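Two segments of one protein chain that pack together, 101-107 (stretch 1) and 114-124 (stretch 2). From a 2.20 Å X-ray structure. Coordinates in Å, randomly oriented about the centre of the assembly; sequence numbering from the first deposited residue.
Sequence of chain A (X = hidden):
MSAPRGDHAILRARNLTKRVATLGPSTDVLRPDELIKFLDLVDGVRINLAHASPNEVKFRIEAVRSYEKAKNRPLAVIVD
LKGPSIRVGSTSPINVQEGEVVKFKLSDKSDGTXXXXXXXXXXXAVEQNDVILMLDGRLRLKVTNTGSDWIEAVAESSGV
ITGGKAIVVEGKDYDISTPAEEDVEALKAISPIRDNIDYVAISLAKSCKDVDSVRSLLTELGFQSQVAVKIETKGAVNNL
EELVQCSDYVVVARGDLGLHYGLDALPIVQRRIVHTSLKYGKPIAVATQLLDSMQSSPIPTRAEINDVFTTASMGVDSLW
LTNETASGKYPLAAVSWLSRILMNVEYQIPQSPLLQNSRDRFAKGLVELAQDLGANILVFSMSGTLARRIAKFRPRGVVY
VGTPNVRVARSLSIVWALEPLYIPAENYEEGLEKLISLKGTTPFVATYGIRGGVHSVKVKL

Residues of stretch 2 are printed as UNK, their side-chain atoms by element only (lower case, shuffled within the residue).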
ATOM      1  N   VAL A 101     -16.929 -47.715  36.803  1.00 41.62           N
ATOM      2  CA  VAL A 101     -15.915 -46.870  37.428  1.00 40.71           C
ATOM      3  C   VAL A 101     -14.597 -47.667  37.496  1.00 39.97           C
ATOM      4  O   VAL A 101     -14.499 -48.692  38.169  1.00 39.54           O
ATOM      5  CB  VAL A 101     -16.377 -46.348  38.817  1.00 41.63           C
ATOM      6  CG1 VAL A 101     -15.367 -45.360  39.387  1.00 41.65           C
ATOM      7  CG2 VAL A 101     -17.773 -45.685  38.706  1.00 41.41           C
ATOM      8  N   VAL A 102     -13.611 -47.199  36.743  1.00 38.95           N
ATOM      9  CA  VAL A 102     -12.334 -47.867  36.579  1.00 38.54           C
ATOM     10  C   VAL A 102     -11.271 -47.151  37.419  1.00 37.90           C
ATOM     11  O   VAL A 102     -11.209 -45.922  37.447  1.00 38.28           O
ATOM     12  CB  VAL A 102     -11.920 -47.893  35.060  1.00 38.25           C
ATOM     13  CG1 VAL A 102     -10.626 -48.660  34.872  1.00 38.91           C
ATOM     14  CG2 VAL A 102     -13.027 -48.539  34.202  1.00 36.86           C
ATOM     15  N   LYS A 103     -10.434 -47.922  38.089  1.00 37.91           N
ATOM     16  CA  LYS A 103      -9.367 -47.369  38.928  1.00 38.32           C
ATOM     17  C   LYS A 103      -7.977 -47.510  38.297  1.00 37.29           C
ATOM     18  O   LYS A 103      -7.612 -48.581  37.800  1.00 37.49           O
ATOM     19  CB  LYS A 103      -9.399 -48.012  40.322  1.00 38.60           C
ATOM     20  CG  LYS A 103      -8.403 -47.401  41.303  1.00 42.53           C
ATOM     21  CD  LYS A 103      -9.019 -47.218  42.681  1.00 50.20           C
ATOM     22  CE  LYS A 103      -7.964 -46.953  43.740  1.00 53.86           C
ATOM     23  NZ  LYS A 103      -8.417 -47.394  45.102  1.00 56.41           N
ATOM     24  N   PHE A 104      -7.226 -46.412  38.301  1.00 36.60           N
ATOM     25  CA  PHE A 104      -5.825 -46.394  37.871  1.00 36.44           C
ATOM     26  C   PHE A 104      -4.945 -46.139  39.082  1.00 36.63           C
ATOM     27  O   PHE A 104      -5.246 -45.257  39.885  1.00 36.65           O
ATOM     28  CB  PHE A 104      -5.563 -45.290  36.832  1.00 36.25           C
ATOM     29  CG  PHE A 104      -6.398 -45.406  35.575  1.00 36.17           C
ATOM     30  CD1 PHE A 104      -7.766 -45.157  35.605  1.00 35.49           C
ATOM     31  CD2 PHE A 104      -5.795 -45.744  34.365  1.00 36.12           C
ATOM     32  CE1 PHE A 104      -8.537 -45.250  34.443  1.00 39.12           C
ATOM     33  CE2 PHE A 104      -6.521 -45.853  33.201  1.00 37.75           C
ATOM     34  CZ  PHE A 104      -7.918 -45.598  33.220  1.00 37.78           C
ATOM     35  N   LYS A 105      -3.868 -46.908  39.215  1.00 36.56           N
ATOM     36  CA  LYS A 105      -2.921 -46.715  40.313  1.00 37.53           C
ATOM     37  C   LYS A 105      -1.536 -46.642  39.755  1.00 37.04           C
ATOM     38  O   LYS A 105      -1.210 -47.318  38.767  1.00 36.46           O
ATOM     39  CB  LYS A 105      -2.996 -47.845  41.370  1.00 37.56           C
ATOM     40  CG  LYS A 105      -4.342 -47.913  42.092  1.00 39.77           C
ATOM     41  CD  LYS A 105      -4.456 -49.062  43.103  1.00 40.24           C
ATOM     42  CE  LYS A 105      -5.941 -49.492  43.245  1.00 44.36           C
ATOM     43  NZ  LYS A 105      -6.273 -50.587  44.298  1.00 44.41           N
ATOM     44  N   LEU A 106      -0.713 -45.834  40.409  1.00 37.60           N
ATOM     45  CA  LEU A 106       0.706 -45.794  40.132  1.00 38.49           C
ATOM     46  C   LEU A 106       1.383 -47.123  40.495  1.00 38.14           C
ATOM     47  O   LEU A 106       1.579 -47.436  41.671  1.00 38.42           O
ATOM     48  CB  LEU A 106       1.351 -44.616  40.867  1.00 38.97           C
ATOM     49  CG  LEU A 106       2.839 -44.327  40.667  1.00 39.89           C
ATOM     50  CD1 LEU A 106       3.149 -44.015  39.249  1.00 38.48           C
ATOM     51  CD2 LEU A 106       3.268 -43.163  41.579  1.00 41.25           C
ATOM     52  N   SER A 107       1.770 -47.873  39.461  1.00 37.48           N
ATOM     53  CA  SER A 107       2.250 -49.248  39.595  1.00 37.66           C
ATOM     54  C   SER A 107       2.689 -49.779  38.244  1.00 37.50           C
ATOM     55  O   SER A 107       2.097 -49.434  37.216  1.00 37.72           O
ATOM     56  CB  SER A 107       1.128 -50.150  40.109  1.00 36.94           C
ATOM     57  OG  SER A 107       1.531 -51.524  40.090  1.00 37.57           O
ATOM     58  N   UNK A 114      -7.076 -53.368  39.263  1.00 44.33           N
ATOM     59  CA  UNK A 114      -6.926 -51.984  38.777  1.00 41.91           C
ATOM     60  C   UNK A 114      -6.027 -51.907  37.548  1.00 40.31           C
ATOM     61  O   UNK A 114      -5.362 -52.895  37.211  1.00 39.79           O
ATOM     62  o   UNK A 114      -1.150 -52.513  41.555  1.00 42.76           O
ATOM     63  c   UNK A 114      -6.373 -51.082  39.897  1.00 41.60           C
ATOM     64  c   UNK A 114      -3.528 -52.797  41.790  1.00 41.23           C
ATOM     65  c   UNK A 114      -4.992 -51.481  40.368  1.00 41.33           C
ATOM     66  c   UNK A 114      -3.857 -50.916  39.780  1.00 41.12           C
ATOM     67  c   UNK A 114      -2.589 -51.266  40.179  1.00 40.57           C
ATOM     68  c   UNK A 114      -4.813 -52.431  41.373  1.00 39.99           C
ATOM     69  c   UNK A 114      -2.428 -52.197  41.186  1.00 41.96           C
ATOM     70  N   UNK A 115      -5.994 -50.739  36.892  1.00 38.63           N
ATOM     71  CA  UNK A 115      -5.110 -50.520  35.744  1.00 37.11           C
ATOM     72  C   UNK A 115      -3.798 -49.936  36.254  1.00 37.16           C
ATOM     73  O   UNK A 115      -3.795 -48.866  36.880  1.00 36.79           O
ATOM     74  c   UNK A 115      -7.509 -51.297  34.116  1.00 41.07           C
ATOM     75  c   UNK A 115      -4.810 -49.493  33.407  1.00 34.39           C
ATOM     76  c   UNK A 115      -7.164 -49.824  34.326  1.00 38.04           C
ATOM     77  c   UNK A 115      -5.697 -49.540  34.665  1.00 36.61           C
ATOM     78  N   UNK A 116      -2.672 -50.633  35.995  1.00 36.94           N
ATOM     79  CA  UNK A 116      -1.410 -50.112  36.450  1.00 36.65           C
ATOM     80  C   UNK A 116      -0.779 -49.101  35.467  1.00 36.20           C
ATOM     81  O   UNK A 116      -0.639 -49.370  34.264  1.00 35.82           O
ATOM     82  c   UNK A 116      -2.516 -51.924  35.290  1.00 36.76           C
ATOM     83  c   UNK A 116      -0.566 -51.377  36.602  1.00 36.98           C
ATOM     84  c   UNK A 116      -1.096 -52.305  35.559  1.00 37.44           C
ATOM     85  N   UNK A 117      -0.402 -47.941  35.983  1.00 35.97           N
ATOM     86  CA  UNK A 117       0.252 -46.917  35.168  1.00 35.96           C
ATOM     87  C   UNK A 117       1.593 -46.562  35.824  1.00 36.71           C
ATOM     88  O   UNK A 117       1.606 -45.893  36.855  1.00 37.03           O
ATOM     89  c   UNK A 117       0.014 -44.715  33.997  1.00 35.68           C
ATOM     90  c   UNK A 117      -2.018 -46.035  34.512  1.00 34.98           C
ATOM     91  c   UNK A 117      -0.622 -45.661  34.995  1.00 35.72           C
ATOM     92  N   UNK A 118       2.722 -47.054  35.256  1.00 37.11           N
ATOM     93  CA  UNK A 118       4.028 -46.883  35.894  1.00 38.02           C
ATOM     94  C   UNK A 118       4.706 -45.521  35.678  1.00 38.57           C
ATOM     95  O   UNK A 118       5.919 -45.446  35.509  1.00 39.54           O
ATOM     96  c   UNK A 118       2.837 -47.884  34.042  1.00 36.58           C
ATOM     97  c   UNK A 118       4.855 -48.017  35.283  1.00 37.80           C
ATOM     98  c   UNK A 118       4.341 -48.161  33.944  1.00 37.11           C
ATOM     99  N   UNK A 119       3.940 -44.441  35.707  1.00 39.01           N
ATOM    100  CA  UNK A 119       4.552 -43.129  35.534  1.00 39.03           C
ATOM    101  C   UNK A 119       3.808 -42.061  36.297  1.00 39.03           C
ATOM    102  O   UNK A 119       2.625 -41.814  36.015  1.00 37.86           O
ATOM    103  c   UNK A 119       5.793 -41.808  33.785  1.00 41.58           C
ATOM    104  n   UNK A 119       6.543 -42.037  32.705  1.00 41.92           N
ATOM    105  o   UNK A 119       6.023 -40.886  34.576  1.00 45.47           O
ATOM    106  c   UNK A 119       4.654 -42.767  34.050  1.00 38.78           C
ATOM    107  N   UNK A 120       4.487 -41.432  37.258  1.00 39.29           N
ATOM    108  CA  UNK A 120       3.845 -40.409  38.091  1.00 41.07           C
ATOM    109  C   UNK A 120       3.357 -39.201  37.277  1.00 39.69           C
ATOM    110  O   UNK A 120       2.398 -38.555  37.667  1.00 39.16           O
ATOM    111  c   UNK A 120       3.935 -39.332  40.449  1.00 44.10           C
ATOM    112  c   UNK A 120       4.039 -37.678  42.411  1.00 49.90           C
ATOM    113  c   UNK A 120       4.829 -38.454  41.321  1.00 46.10           C
ATOM    114  c   UNK A 120       4.753 -39.914  39.231  1.00 42.87           C
ATOM    115  n   UNK A 120       3.915 -38.439  43.702  1.00 52.68           N
ATOM    116  N   UNK A 121       4.025 -38.915  36.159  1.00 38.81           N
ATOM    117  CA  UNK A 121       3.627 -37.809  35.285  1.00 38.72           C
ATOM    118  C   UNK A 121       2.165 -37.931  34.814  1.00 38.42           C
ATOM    119  O   UNK A 121       1.515 -36.906  34.578  1.00 38.52           O
ATOM    120  c   UNK A 121       4.578 -37.679  34.095  1.00 37.39           C
ATOM    121  N   UNK A 122       1.654 -39.166  34.699  1.00 37.86           N
ATOM    122  CA  UNK A 122       0.236 -39.392  34.388  1.00 36.89           C
ATOM    123  C   UNK A 122      -0.611 -38.808  35.519  1.00 37.89           C
ATOM    124  O   UNK A 122      -1.580 -38.076  35.282  1.00 37.49           O
ATOM    125  c   UNK A 122      -4.294 -41.709  33.528  1.00 36.14           C
ATOM    126  c   UNK A 122      -0.079 -40.884  34.209  1.00 36.62           C
ATOM    127  c   UNK A 122      -3.515 -41.177  32.509  1.00 33.01           C
ATOM    128  c   UNK A 122      -2.157 -40.915  32.731  1.00 35.07           C
ATOM    129  c   UNK A 122      -1.563 -41.180  33.969  1.00 35.98           C
ATOM    130  c   UNK A 122      -2.352 -41.702  34.985  1.00 34.69           C
ATOM    131  c   UNK A 122      -3.708 -41.981  34.788  1.00 34.93           C
ATOM    132  N   UNK A 123      -0.233 -39.117  36.750  1.00 38.25           N
ATOM    133  CA  UNK A 123      -1.012 -38.662  37.905  1.00 39.58           C
ATOM    134  C   UNK A 123      -0.903 -37.151  38.125  1.00 41.27           C
ATOM    135  O   UNK A 123      -1.896 -36.522  38.480  1.00 42.35           O
ATOM    136  c   UNK A 123      -2.341 -41.465  39.060  1.00 33.44           C
ATOM    137  c   UNK A 123      -0.729 -39.546  39.142  1.00 38.23           C
ATOM    138  c   UNK A 123      -0.083 -41.839  38.336  1.00 32.72           C
ATOM    139  c   UNK A 123      -1.047 -40.986  38.880  1.00 36.22           C
ATOM    140  c   UNK A 123      -2.666 -42.794  38.748  1.00 32.78           C
ATOM    141  c   UNK A 123      -1.696 -43.642  38.234  1.00 30.82           C
ATOM    142  c   UNK A 123      -0.404 -43.163  38.018  1.00 30.87           C
ATOM    143  N   UNK A 124       0.264 -36.567  37.843  1.00 41.98           N
ATOM    144  CA  UNK A 124       0.415 -35.108  37.900  1.00 43.73           C
ATOM    145  C   UNK A 124      -0.386 -34.362  36.832  1.00 44.14           C
ATOM    146  O   UNK A 124      -0.777 -33.232  37.061  1.00 45.78           O
ATOM    147  c   UNK A 124       1.878 -34.710  37.787  1.00 43.54           C
ATOM    148  o   UNK A 124       2.624 -35.358  38.795  1.00 46.92           O
TER

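Position 114 carries one carbon, then a six-carbon ring bearing one oxygen. That terminal oxygen lies 3.2 Å from Ser107 OG, a hydrogen bond in which either hydroxyl could donate, so the residue is Tyr114. Lys105 CD sits 3.7 Å from the centroid of the Tyr114 ring and only 11° off its normal, a CH-pi contact over the face.

Position 115 has four carbons, forked at the first, with one arm two carbons long: Ile115. Its CG1 lies 3.7 Å from Val102 CG1 and also over one face of the Phe104 ring.

At position 116 three carbons close a ring onto the backbone N, which defines Pro116. With no N-H to give, it takes its place opposite Lys105 without donating; its CB is 3.4 Å from Ser107 O.

Position 117 bears one carbon carrying two more, hence Val117, whose CG2 meets the edge of the Phe104 ring, 3.8 Å from Phe104 CD2.

Position 118 again closes three carbons onto N: Pro118. Its N is 3.1 Å from Ser107 O, but there is no hydrogen to share, so this is contact alone.

Position 119 shows two carbons, the second carrying one O and one N, and its side chain points away from stretch 1. This is Asn119, the helix N-cap: its OD1 accepts from the backbone N of position 121 at 3.2 Å.

Position 120 has four carbons in a row ending in nitrogen, Lys120; its CG approaches Leu106 CD2 at 4.0 Å, while its end leads away.

Position 121, with a single carbon pointing away, is Ala121.

Position 122 has one carbon and a plain six-carbon ring, Phe122. Its ring lies oblique to that of Phe104, centroids 5.9 Å apart and planes at 37°.

Position 123 has the same composition, Phe123; its CZ comes within 3.2 Å of Leu106 N and its CE2 within 3.6 Å of Leu106 CB.

Position 124, one carbon then one oxygen, is Ser124, out of reach of stretch 1.

The contact rests on a parallel strand pairing. Ile115 N donates to Lys103 O (2.8 Å, 177°), Lys105 N to Ile115 O (3.0 Å), and Val117 N to Lys105 O (3.0 Å); Ser107 N reaches Val117 O at 3.3 Å. Alternation places Phe104, Ile115 and Val117 on one face, where apolar packing continues to the helix through Phe122 and Phe123. Lys105 and Pro116 occupy the other face. Together the stretches bury 721 Å², summed over both sides.

Stretch 2 114-124: YIPVPNKAFFS
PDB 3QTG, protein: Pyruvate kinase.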